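Local coordinates for carboxylic ester hydrolase (Aspergillus niger, PDB 7K4O), which probably hydrolyses the galloyl ester bonds of tannins as a secreted fungal serine esterase of the tannase family, at residues 177-183 and 202-207; 409-413 and 484-489. All coordinates share one frame. Where two conformers were deposited one is given. Residues are numbered along the deposited sequence.

Interaction 1 (177-183 and 202-207); sequences KLYAYYQ and EWDGAI
Two neighbouring parallel strands of the alpha/beta-hydrolase sheet, joined through helix 187-196 as a beta-alpha-beta unit, pair here. Strands 179-183 and 205-207 run 4.6 Å apart at 13°, with Tyr181 level with Gly205, Tyr182 with Ala206 and Gln183 with Ile207. The ladder consists of Gly205 N to Ala180 O (3.3 Å), Tyr182 N to Gly205 O (3.1 Å) and Ile207 N to Tyr182 O (2.8 Å). Asp204, with helical phi/psi (-80/-31), sends its own N to Ala180 O (2.7 Å) and turns its carboxylate back, where Ala180 N meets OD2 at 2.9 Å. The exposed Lys177, bent at chi2 (p), forms a salt bridge from NZ to Asp204 OD1 (2.9 Å).

Tyr181 (chi1 m) lies beside Gly205, whose missing side chain avoids a clash: an ideal CB would sit 3.2 Å from Tyr181 CD1. The Tyr181 hydroxyl is hydrogen-bonded to Glu490 OE2 of helix 481-491. On this face Ile207 (chi1 m, chi2 t) packs its CG2 4.0 Å from Gln183 CG. On the other, small Ala180 and Ala206 let the flat Trp203 indole (chi1 m) lie against the sheet, its ring nearly parallel (22°) to that of Tyr182 (chi1 t) but slid aside, centroids 4.8 Å apart. Tyr182 CB sits over the face of the Trp203 six-membered ring, 3.3 Å from its centroid.

Interaction 2 (409-413 and 484-489); sequences GKVIH and VMIDWV
This is helix-on-sheet packing in the alpha/beta-hydrolase fold: helix 481-491 covers one face of the central sheet at strand 410-416, its side chains packing on the strand's side chains and backbone. The segments 410-413 and 484-489 run nearly antiparallel, at 153°, their axes 9.7 Å apart, with no hydrogen bond between them. Alternation in the extended strand turns Lys410 and Ile412 toward the helix and Val411 away. On the helix, Val484, Met485, Trp488 and Val489 make the contact, which puts Val489 near Lys410 and Met485 near Ile412 (CA-CA 7.2 and 7.4 Å).

Ile412 (chi1 m, chi2 t) meets three helix residues: its CD1 lies 3.8 Å from Val484 CG1, its CG1 3.7 Å from Met485 CE and 3.8 Å from Trp488 CZ3. Methionine suits this place because its flexible thioether, bent by chi2 and chi3 both p, brings Met485 CE to 3.6 Å from Ile412 N. The indole of Trp488 (chi1 t) is covered by the aliphatic part of Lys410 (chi1 m, chi2 m, chi3 t, chi4 m), whose NZ makes a weak hydrogen bond to Gly408 O. Lys410 CB stands 3.9 Å above the centroid of the Trp488 six-membered ring.

In the fold
Strand 205-209, part of interaction 1, is also hydrogen-bonded to strand 410-416, the strand of interaction 2; the centres of the two contacts lie about 8 Å apart. Probable hydrogen bonds stitch them together, Ala206 N to Lys410 O (2.9 Å) and Ala206 O to Ile412 N (3.0 Å). Helix 481-491 spans both: Met485 CE reaches Ala206 O (3.3 Å), and Val489 CG1 touches Tyr179 CD1 (3.7 Å). Strand 179-185 leads into the probable nucleophile elbow at Ser186, which lines the pocket holding 3,4,5-trihydroxybenzoic acid. Strand 410-416 runs toward Asp419, which with Ser186 and His465 has the geometry of a catalytic triad.

Interaction 1 (177-183 and 202-207)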
ATOM      1  N   LYS A 177      26.955  10.928   8.033  1.00 20.12           N
ATOM      2  CA  LYS A 177      25.782  10.018   7.996  1.00 20.53           C
ATOM      3  C   LYS A 177      24.741  10.565   6.991  1.00 20.42           C
ATOM      4  O   LYS A 177      24.262  11.712   7.099  1.00 21.69           O
ATOM      5  CB  LYS A 177      25.143   9.913   9.355  1.00 23.26           C
ATOM      6  CG  LYS A 177      23.900   9.050   9.460  1.00 24.63           C
ATOM      7  CD  LYS A 177      24.033   7.628   9.130  1.00 29.20           C
ATOM      8  CE  LYS A 177      22.831   6.752   9.525  1.00 37.25           C
ATOM      9  NZ  LYS A 177      22.666   5.579   8.587  1.00 41.54           N
ATOM     10  N   LEU A 178      24.292   9.694   6.079  1.00 21.15           N
ATOM     11  CA  LEU A 178      23.137  10.003   5.185  1.00 20.57           C
ATOM     12  C   LEU A 178      21.955   9.190   5.706  1.00 20.59           C
ATOM     13  O   LEU A 178      21.982   7.949   5.650  1.00 21.93           O
ATOM     14  CB  LEU A 178      23.477   9.633   3.744  1.00 20.43           C
ATOM     15  CG  LEU A 178      22.314   9.841   2.760  1.00 21.49           C
ATOM     16  CD1 LEU A 178      21.914  11.313   2.639  1.00 20.68           C
ATOM     17  CD2 LEU A 178      22.720   9.279   1.425  1.00 23.68           C
ATOM     18  N   TYR A 179      20.960   9.841   6.243  1.00 18.38           N
ATOM     19  CA  TYR A 179      19.735   9.154   6.700  1.00 19.89           C
ATOM     20  C   TYR A 179      18.864   8.862   5.485  1.00 20.13           C
ATOM     21  O   TYR A 179      18.479   9.783   4.741  1.00 22.43           O
ATOM     22  CB  TYR A 179      18.979   9.981   7.725  1.00 20.02           C
ATOM     23  CG  TYR A 179      19.689  10.101   9.060  1.00 20.73           C
ATOM     24  CD1 TYR A 179      19.676   9.028   9.928  1.00 22.15           C
ATOM     25  CD2 TYR A 179      20.418  11.218   9.394  1.00 22.98           C
ATOM     26  CE1 TYR A 179      20.280   9.109  11.174  1.00 25.20           C
ATOM     27  CE2 TYR A 179      21.032  11.310  10.655  1.00 24.86           C
ATOM     28  CZ  TYR A 179      20.981  10.241  11.512  1.00 24.92           C
ATOM     29  OH  TYR A 179      21.536  10.225  12.780  1.00 29.28           O
ATOM     30  N   ALA A 180      18.545   7.597   5.271  1.00 19.72           N
ATOM     31  CA  ALA A 180      17.849   7.162   4.044  1.00 19.45           C
ATOM     32  C   ALA A 180      16.497   6.576   4.436  1.00 19.47           C
ATOM     33  O   ALA A 180      16.405   5.753   5.380  1.00 20.08           O
ATOM     34  CB  ALA A 180      18.717   6.159   3.297  1.00 19.68           C
ATOM     35  N   TYR A 181      15.480   6.975   3.683  1.00 18.78           N
ATOM     36  CA  TYR A 181      14.072   6.653   3.977  1.00 18.84           C
ATOM     37  C   TYR A 181      13.375   6.168   2.710  1.00 18.67           C
ATOM     38  O   TYR A 181      13.826   6.421   1.599  1.00 19.05           O
ATOM     39  CB  TYR A 181      13.381   7.899   4.518  1.00 19.52           C
ATOM     40  CG  TYR A 181      14.010   8.476   5.765  1.00 19.65           C
ATOM     41  CD1 TYR A 181      13.752   7.897   6.982  1.00 21.72           C
ATOM     42  CD2 TYR A 181      14.874   9.563   5.726  1.00 21.63           C
ATOM     43  CE1 TYR A 181      14.310   8.382   8.153  1.00 22.43           C
ATOM     44  CE2 TYR A 181      15.436  10.056   6.891  1.00 19.20           C
ATOM     45  CZ  TYR A 181      15.116   9.495   8.103  1.00 21.67           C
ATOM     46  OH  TYR A 181      15.645  10.008   9.254  1.00 22.28           O
ATOM     47  N   TYR A 182      12.249   5.514   2.926  1.00 18.16           N
ATOM     48  CA  TYR A 182      11.276   5.153   1.886  1.00 18.67           C
ATOM     49  C   TYR A 182       9.902   5.630   2.345  1.00 17.93           C
ATOM     50  O   TYR A 182       9.565   5.550   3.525  1.00 19.20           O
ATOM     51  CB  TYR A 182      11.212   3.637   1.636  1.00 18.51           C
ATOM     52  CG  TYR A 182      10.197   3.287   0.577  1.00 18.54           C
ATOM     53  CD1 TYR A 182      10.521   3.480  -0.742  1.00 19.47           C
ATOM     54  CD2 TYR A 182       8.909   2.872   0.887  1.00 20.64           C
ATOM     55  CE1 TYR A 182       9.610   3.223  -1.756  1.00 19.88           C
ATOM     56  CE2 TYR A 182       7.994   2.590  -0.117  1.00 20.13           C
ATOM     57  CZ  TYR A 182       8.349   2.767  -1.435  1.00 20.37           C
ATOM     58  OH  TYR A 182       7.456   2.555  -2.470  1.00 21.94           O
ATOM     59  N   GLN A 183       9.099   6.049   1.383  1.00 19.45           N
ATOM     60  CA  GLN A 183       7.670   6.395   1.652  1.00 20.02           C
ATOM     61  C   GLN A 183       6.804   5.956   0.468  1.00 18.21           C
ATOM     62  O   GLN A 183       7.017   6.433  -0.653  1.00 20.83           O
ATOM     63  CB  GLN A 183       7.485   7.877   1.995  1.00 21.34           C
ATOM     64  CG  GLN A 183       6.047   8.237   2.365  1.00 20.07           C
ATOM     65  CD  GLN A 183       5.912   9.695   2.780  1.00 20.73           C
ATOM     66  OE1 GLN A 183       6.643  10.544   2.279  1.00 21.58           O
ATOM     67  NE2 GLN A 183       5.003   9.947   3.739  1.00 22.93           N
ATOM     68  N   GLU A 202      19.851  -0.594   3.229  1.00 22.84           N
ATOM     69  CA  GLU A 202      19.457   0.322   2.151  1.00 21.92           C
ATOM     70  C   GLU A 202      18.795   1.572   2.766  1.00 21.56           C
ATOM     71  O   GLU A 202      19.107   2.693   2.336  1.00 21.60           O
ATOM     72  CB  GLU A 202      18.515  -0.425   1.211  1.00 20.98           C
ATOM     73  CG  GLU A 202      17.964   0.421   0.093  1.00 22.50           C
ATOM     74  CD  GLU A 202      17.180  -0.369  -0.961  1.00 24.45           C
ATOM     75  OE1 GLU A 202      17.472  -1.539  -1.088  1.00 29.50           O
ATOM     76  OE2 GLU A 202      16.402   0.237  -1.675  1.00 25.83           O
ATOM     77  N   TRP A 203      17.896   1.384   3.720  1.00 20.22           N
ATOM     78  CA  TRP A 203      17.173   2.484   4.380  1.00 21.43           C
ATOM     79  C   TRP A 203      17.286   2.373   5.889  1.00 20.01           C
ATOM     80  O   TRP A 203      17.190   1.254   6.455  1.00 21.33           O
ATOM     81  CB  TRP A 203      15.705   2.530   3.986  1.00 21.09           C
ATOM     82  CG  TRP A 203      15.444   2.635   2.519  1.00 20.30           C
ATOM     83  CD1 TRP A 203      16.089   3.383   1.578  1.00 19.61           C
ATOM     84  CD2 TRP A 203      14.432   1.901   1.816  1.00 17.30           C
ATOM     85  NE1 TRP A 203      15.500   3.203   0.338  1.00 19.22           N
ATOM     86  CE2 TRP A 203      14.513   2.280   0.463  1.00 18.99           C
ATOM     87  CE3 TRP A 203      13.447   0.984   2.200  1.00 18.92           C
ATOM     88  CZ2 TRP A 203      13.629   1.803  -0.508  1.00 19.58           C
ATOM     89  CZ3 TRP A 203      12.578   0.510   1.243  1.00 18.32           C
ATOM     90  CH2 TRP A 203      12.656   0.918  -0.085  1.00 18.71           C
ATOM     91  N   ASP A 204      17.328   3.520   6.544  1.00 19.22           N
ATOM     92  CA  ASP A 204      17.218   3.648   8.008  1.00 20.68           C
ATOM     93  C   ASP A 204      15.772   3.561   8.454  1.00 19.71           C
ATOM     94  O   ASP A 204      15.519   3.131   9.612  1.00 20.66           O
ATOM     95  CB  ASP A 204      17.847   4.968   8.474  1.00 20.71           C
ATOM     96  CG  ASP A 204      19.332   5.007   8.106  1.00 24.28           C
ATOM     97  OD1 ASP A 204      20.101   4.140   8.621  1.00 29.66           O
ATOM     98  OD2 ASP A 204      19.740   5.777   7.191  1.00 23.28           O
ATOM     99  N   GLY A 205      14.823   4.002   7.625  1.00 19.93           N
ATOM    100  CA  GLY A 205      13.408   3.992   8.020  1.00 20.19           C
ATOM    101  C   GLY A 205      12.542   3.796   6.800  1.00 19.90           C
ATOM    102  O   GLY A 205      12.805   4.407   5.760  1.00 21.58           O
ATOM    103  N   ALA A 206      11.522   2.944   6.897  1.00 19.51           N
ATOM    104  CA  ALA A 206      10.565   2.743   5.791  1.00 19.52           C
ATOM    105  C   ALA A 206       9.157   3.079   6.294  1.00 19.46           C
ATOM    106  O   ALA A 206       8.766   2.613   7.370  1.00 21.58           O
ATOM    107  CB  ALA A 206      10.615   1.313   5.305  1.00 21.17           C
ATOM    108  N   ILE A 207       8.449   3.886   5.547  1.00 20.16           N
ATOM    109  CA  ILE A 207       7.044   4.307   5.764  1.00 19.42           C
ATOM    110  C   ILE A 207       6.175   3.620   4.716  1.00 18.40           C
ATOM    111  O   ILE A 207       6.336   3.858   3.518  1.00 20.39           O
ATOM    112  CB  ILE A 207       6.883   5.831   5.686  1.00 19.99           C
ATOM    113  CG1 ILE A 207       7.761   6.559   6.698  1.00 21.77           C
ATOM    114  CG2 ILE A 207       5.437   6.215   5.812  1.00 21.19           C
ATOM    115  CD1 ILE A 207       8.020   7.985   6.283  1.00 23.21           C
TER

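Interaction 2 (409-413 and 484-489)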
ATOM      1  N   GLY A 409      17.281  -0.598  11.546  1.00 20.53           N
ATOM      2  CA  GLY A 409      16.175  -0.027  10.779  1.00 21.61           C
ATOM      3  C   GLY A 409      14.854  -0.012  11.522  1.00 19.19           C
ATOM      4  O   GLY A 409      14.574  -0.828  12.438  1.00 19.96           O
ATOM      5  N   LYS A 410      14.016   0.923  11.111  1.00 19.77           N
ATOM      6  CA  LYS A 410      12.670   1.177  11.679  0.51 19.86           C
ATOM      7  C   LYS A 410      11.609   1.144  10.578  1.00 20.26           C
ATOM      8  O   LYS A 410      11.869   1.611   9.455  1.00 19.69           O
ATOM      9  CB  LYS A 410      12.631   2.546  12.360  0.51 21.50           C
ATOM     10  CG  LYS A 410      13.658   2.753  13.458  0.51 22.86           C
ATOM     11  CD  LYS A 410      13.535   1.795  14.591  0.51 23.97           C
ATOM     12  CE  LYS A 410      14.182   2.319  15.864  0.51 26.53           C
ATOM     13  NZ  LYS A 410      15.662   2.323  15.766  0.51 24.90           N
ATOM     14  N   VAL A 411      10.412   0.657  10.925  1.00 20.01           N
ATOM     15  CA  VAL A 411       9.252   0.680  10.017  1.00 19.87           C
ATOM     16  C   VAL A 411       8.057   1.302  10.722  1.00 20.43           C
ATOM     17  O   VAL A 411       7.738   0.878  11.855  1.00 20.88           O
ATOM     18  CB  VAL A 411       8.906  -0.734   9.507  1.00 21.46           C
ATOM     19  CG1 VAL A 411       7.649  -0.733   8.661  1.00 21.51           C
ATOM     20  CG2 VAL A 411      10.080  -1.354   8.756  1.00 21.43           C
ATOM     21  N   ILE A 412       7.368   2.171  10.021  1.00 21.27           N
ATOM     22  CA  ILE A 412       5.986   2.638  10.332  1.00 20.43           C
ATOM     23  C   ILE A 412       5.097   2.082   9.218  1.00 21.18           C
ATOM     24  O   ILE A 412       5.312   2.409   8.050  1.00 21.45           O
ATOM     25  CB  ILE A 412       5.879   4.177  10.421  1.00 21.88           C
ATOM     26  CG1 ILE A 412       6.655   4.710  11.612  1.00 22.68           C
ATOM     27  CG2 ILE A 412       4.422   4.588  10.432  1.00 24.54           C
ATOM     28  CD1 ILE A 412       6.779   6.204  11.630  1.00 26.83           C
ATOM     29  N   HIS A 413       4.186   1.212   9.594  1.00 21.46           N
ATOM     30  CA  HIS A 413       3.245   0.542   8.678  1.00 21.12           C
ATOM     31  C   HIS A 413       1.830   0.977   9.073  1.00 19.61           C
ATOM     32  O   HIS A 413       1.474   0.860  10.255  1.00 21.94           O
ATOM     33  CB  HIS A 413       3.488  -0.949   8.828  1.00 21.89           C
ATOM     34  CG  HIS A 413       2.671  -1.882   8.005  1.00 22.11           C
ATOM     35  ND1 HIS A 413       2.878  -3.235   8.088  1.00 22.53           N
ATOM     36  CD2 HIS A 413       1.646  -1.694   7.147  1.00 22.11           C
ATOM     37  CE1 HIS A 413       2.006  -3.850   7.283  1.00 21.87           C
ATOM     38  NE2 HIS A 413       1.242  -2.950   6.695  1.00 21.66           N
ATOM     39  N   VAL A 484       7.490  12.150  11.549  1.00 21.92           N
ATOM     40  CA  VAL A 484       7.492  11.198  12.686  1.00 20.88           C
ATOM     41  C   VAL A 484       8.680  10.247  12.545  1.00 20.08           C
ATOM     42  O   VAL A 484       9.350   9.917  13.561  1.00 22.95           O
ATOM     43  CB  VAL A 484       6.129  10.486  12.796  1.00 22.69           C
ATOM     44  CG1 VAL A 484       6.173   9.298  13.749  1.00 22.05           C
ATOM     45  CG2 VAL A 484       5.064  11.491  13.197  1.00 25.24           C
ATOM     46  N   MET A 485       8.901   9.738  11.324  1.00 21.62           N
ATOM     47  CA  MET A 485      10.017   8.785  11.062  1.00 21.26           C
ATOM     48  C   MET A 485      11.356   9.488  11.301  1.00 21.52           C
ATOM     49  O   MET A 485      12.226   8.891  11.936  1.00 21.40           O
ATOM     50  CB  MET A 485       9.911   8.214   9.645  1.00 21.45           C
ATOM     51  CG  MET A 485      10.975   7.203   9.369  1.00 22.66           C
ATOM     52  SD  MET A 485      11.064   5.798  10.476  1.00 23.41           S
ATOM     53  CE  MET A 485       9.833   4.730   9.696  1.00 23.66           C
ATOM     54  N   ILE A 486      11.518  10.698  10.805  1.00 21.73           N
ATOM     55  CA  ILE A 486      12.766  11.460  11.078  1.00 19.94           C
ATOM     56  C   ILE A 486      12.957  11.578  12.587  1.00 20.73           C
ATOM     57  O   ILE A 486      14.101  11.393  13.071  1.00 23.22           O
ATOM     58  CB  ILE A 486      12.723  12.823  10.394  1.00 21.15           C
ATOM     59  CG1 ILE A 486      12.901  12.682   8.883  1.00 20.98           C
ATOM     60  CG2 ILE A 486      13.786  13.736  10.993  1.00 22.64           C
ATOM     61  CD1 ILE A 486      12.472  13.878   8.130  1.00 22.59           C
ATOM     62  N   ASP A 487      11.917  11.966  13.295  1.00 22.90           N
ATOM     63  CA  ASP A 487      12.044  12.130  14.762  1.00 24.55           C
ATOM     64  C   ASP A 487      12.460  10.813  15.436  1.00 24.92           C
ATOM     65  O   ASP A 487      13.272  10.811  16.386  1.00 23.94           O
ATOM     66  CB  ASP A 487      10.727  12.630  15.299  1.00 22.91           C
ATOM     67  CG  ASP A 487      10.857  13.759  16.308  1.00 33.77           C
ATOM     68  OD1 ASP A 487      11.968  14.296  16.480  1.00 36.23           O
ATOM     69  OD2 ASP A 487       9.814  14.052  16.924  1.00 37.59           O
ATOM     70  N   TRP A 488      11.925   9.692  14.979  1.00 22.36           N
ATOM     71  CA  TRP A 488      12.251   8.368  15.521  1.00 21.64           C
ATOM     72  C   TRP A 488      13.710   8.055  15.205  1.00 22.81           C
ATOM     73  O   TRP A 488      14.512   7.755  16.122  1.00 23.97           O
ATOM     74  CB  TRP A 488      11.291   7.341  14.963  1.00 23.72           C
ATOM     75  CG  TRP A 488      11.334   6.019  15.647  1.00 23.74           C
ATOM     76  CD1 TRP A 488      11.943   5.686  16.825  1.00 26.62           C
ATOM     77  CD2 TRP A 488      10.617   4.840  15.220  1.00 22.85           C
ATOM     78  NE1 TRP A 488      11.661   4.391  17.154  1.00 26.97           N
ATOM     79  CE2 TRP A 488      10.838   3.854  16.199  1.00 25.12           C
ATOM     80  CE3 TRP A 488       9.798   4.550  14.133  1.00 25.31           C
ATOM     81  CZ2 TRP A 488      10.262   2.581  16.118  1.00 26.45           C
ATOM     82  CZ3 TRP A 488       9.238   3.287  14.043  1.00 25.94           C
ATOM     83  CH2 TRP A 488       9.482   2.322  15.019  1.00 24.93           C
ATOM     84  N   VAL A 489      14.068   8.056  13.939  1.00 20.87           N
ATOM     85  CA  VAL A 489      15.399   7.603  13.485  1.00 23.64           C
ATOM     86  C   VAL A 489      16.503   8.570  13.944  1.00 24.58           C
ATOM     87  O   VAL A 489      17.542   8.096  14.440  1.00 23.29           O
ATOM     88  CB  VAL A 489      15.387   7.446  11.946  1.00 23.28           C
ATOM     89  CG1 VAL A 489      16.804   7.267  11.449  1.00 23.96           C
ATOM     90  CG2 VAL A 489      14.508   6.282  11.521  1.00 24.71           C
TER